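Local coordinates for 5' nucleotidase family protein (Staphylococcus aureus subsp. aureus, PDB 4Q7F), which belongs to the 5'-nucleotidase family, pairing a metal-binding calcineurin-like phosphoesterase domain with the C-terminal domain characteristic of that family, at residues A[365-370]-A[383-388]. Numbering follows the deposited sequence.
Sequences FDSASG and NYPFPN. With 3D1 ((2R,3S,5R)-5-(6-amino-9H-purin-9-yl)-tetrahydro-2-(hydroxymethyl)furan-3-ol), chain D.
With CG anti to the carbonyl carbon in both (chi1 -59° and -66°), Phe365 and Phe386 direct their rings toward each other; the rings form an offset edge-to-face pair. The edge of Phe386 meets a face of Phe365, with CD2 3.7 Å from Phe365 CE1. Phe365 in turn points its own edge at the face of Tyr384, CE2 to CE2 3.7 Å, the planes at 76°. Pro385 CD presses obliquely on Phe365 CD2 at 3.5 Å, completing an apolar cluster. At the other end the Asn383 carboxamide grips Gly370 twice: OD1 accepts from Gly370 N (2.8 Å) on a lone pair in the carbonyl plane, while ND2 gives to Gly370 O (3.0 Å), lying above the plane of the Gly370 carbonyl. ND2 also reaches Asp379 O. One water bridges Phe365 N and Asn383 O. Phe365 and Phe386 also line the pocket of 3D1: a face of Phe386 lies against the purine, and Asn388 makes two hydrogen bonds to it, ND2 giving to N1 (2.8 Å) and OD1 accepting from N6 (2.9 Å). Within the C-terminal domain, the turn following strand 359-363 thus packs on the loop between helix 377-383 and strand 390-396, Tyr384 and Asn388 touching Asn475 of strand 469-475.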
# COMPACT_ATOMS: atom_id res chain seq x y z
N PHE A 365 -4.16 9.12 -8.24
CA PHE A 365 -3.10 8.57 -7.38
C PHE A 365 -1.97 9.59 -7.05
O PHE A 365 -1.74 10.56 -7.76
CB PHE A 365 -2.60 7.23 -7.95
CG PHE A 365 -3.69 6.19 -8.07
CD1 PHE A 365 -4.27 5.63 -6.94
CD2 PHE A 365 -4.16 5.78 -9.32
CE1 PHE A 365 -5.28 4.68 -7.04
CE2 PHE A 365 -5.18 4.83 -9.43
CZ PHE A 365 -5.74 4.28 -8.29
N ASP A 366 -1.28 9.36 -5.94
CA ASP A 366 -0.26 10.31 -5.46
C ASP A 366 0.83 10.67 -6.46
O ASP A 366 1.28 11.80 -6.49
CB ASP A 366 0.30 9.85 -4.13
CG ASP A 366 -0.71 10.00 -3.01
OD1 ASP A 366 -1.32 11.09 -2.90
OD2 ASP A 366 -0.91 9.03 -2.24
N SER A 367 1.21 9.72 -7.28
CA SER A 367 2.24 9.95 -8.31
C SER A 367 1.65 10.42 -9.67
O SER A 367 2.39 10.56 -10.66
CB SER A 367 3.00 8.64 -8.50
OG SER A 367 2.08 7.57 -8.78
N ALA A 368 0.34 10.69 -9.70
CA ALA A 368 -0.33 11.07 -10.93
C ALA A 368 -0.13 12.52 -11.30
O ALA A 368 -0.88 13.38 -10.85
CB ALA A 368 -1.83 10.77 -10.84
N SER A 369 0.85 12.78 -12.16
CA SER A 369 1.11 14.13 -12.65
C SER A 369 0.50 14.37 -14.05
O SER A 369 0.80 15.38 -14.70
CB SER A 369 2.62 14.39 -12.65
OG SER A 369 3.29 13.36 -13.36
N GLY A 370 -0.36 13.47 -14.51
CA GLY A 370 -0.97 13.62 -15.83
C GLY A 370 0.02 13.31 -16.94
O GLY A 370 1.10 12.75 -16.69
N ASN A 383 0.90 7.47 -13.32
CA ASN A 383 -0.54 7.83 -13.27
C ASN A 383 -1.45 6.67 -12.85
O ASN A 383 -2.53 6.90 -12.35
CB ASN A 383 -0.95 8.47 -14.56
CG ASN A 383 -0.40 9.88 -14.68
OD1 ASN A 383 -0.89 10.79 -14.02
ND2 ASN A 383 0.63 10.06 -15.49
N TYR A 384 -1.01 5.43 -13.04
CA TYR A 384 -1.79 4.27 -12.58
C TYR A 384 -0.80 3.28 -11.98
O TYR A 384 -0.44 2.33 -12.65
CB TYR A 384 -2.60 3.60 -13.71
CG TYR A 384 -3.84 3.00 -13.12
CD1 TYR A 384 -3.79 1.85 -12.36
CD2 TYR A 384 -5.06 3.68 -13.20
CE1 TYR A 384 -4.92 1.34 -11.76
CE2 TYR A 384 -6.19 3.17 -12.59
CZ TYR A 384 -6.11 2.01 -11.87
OH TYR A 384 -7.21 1.51 -11.25
N PRO A 385 -0.41 3.47 -10.71
CA PRO A 385 0.63 2.64 -10.10
C PRO A 385 0.17 1.34 -9.45
O PRO A 385 0.98 0.68 -8.82
CB PRO A 385 1.22 3.56 -9.04
CG PRO A 385 0.06 4.40 -8.60
CD PRO A 385 -0.90 4.50 -9.77
N PHE A 386 -1.10 0.96 -9.60
CA PHE A 386 -1.56 -0.30 -9.02
C PHE A 386 -1.95 -1.29 -10.11
O PHE A 386 -2.39 -0.88 -11.19
CB PHE A 386 -2.72 -0.06 -8.07
CG PHE A 386 -2.34 0.72 -6.86
CD1 PHE A 386 -1.58 0.14 -5.84
CD2 PHE A 386 -2.74 2.04 -6.71
CE1 PHE A 386 -1.22 0.86 -4.72
CE2 PHE A 386 -2.40 2.76 -5.59
CZ PHE A 386 -1.64 2.18 -4.59
N PRO A 387 -1.83 -2.59 -9.82
CA PRO A 387 -2.25 -3.57 -10.83
C PRO A 387 -3.76 -3.91 -10.71
O PRO A 387 -4.15 -5.06 -10.53
CB PRO A 387 -1.34 -4.76 -10.54
CG PRO A 387 -1.06 -4.68 -9.07
CD PRO A 387 -1.20 -3.24 -8.66
N ASN A 388 -4.60 -2.89 -10.83
CA ASN A 388 -6.05 -3.06 -10.77
C ASN A 388 -6.68 -3.40 -12.12
O ASN A 388 -6.27 -2.87 -13.16
CB ASN A 388 -6.73 -1.76 -10.41
CG ASN A 388 -6.32 -1.20 -9.07
OD1 ASN A 388 -6.30 0.03 -8.90
ND2 ASN A 388 -6.01 -2.05 -8.13
O5' 3D1 D . -5.11 0.26 3.18
C5' 3D1 D . -5.19 0.26 1.76
C4' 3D1 D . -3.96 -0.40 1.15
O4' 3D1 D . -4.25 -0.60 -0.22
C1' 3D1 D . -3.45 0.23 -1.06
N9 3D1 D . -4.30 0.79 -2.15
C4 3D1 D . -4.54 0.12 -3.27
N3 3D1 D . -4.15 -1.09 -3.73
C2 3D1 D . -4.56 -1.52 -4.94
N1 3D1 D . -5.37 -0.79 -5.75
C6 3D1 D . -5.83 0.44 -5.40
N6 3D1 D . -6.64 1.13 -6.24
C5 3D1 D . -5.43 0.97 -4.08
N7 3D1 D . -5.64 2.09 -3.37
C8 3D1 D . -4.97 1.98 -2.20
C2' 3D1 D . -2.76 1.23 -0.15
C3' 3D1 D . -2.70 0.45 1.15
O3' 3D1 D . -1.53 -0.41 1.10
O HOH W 1 -4.47 8.52 -11.21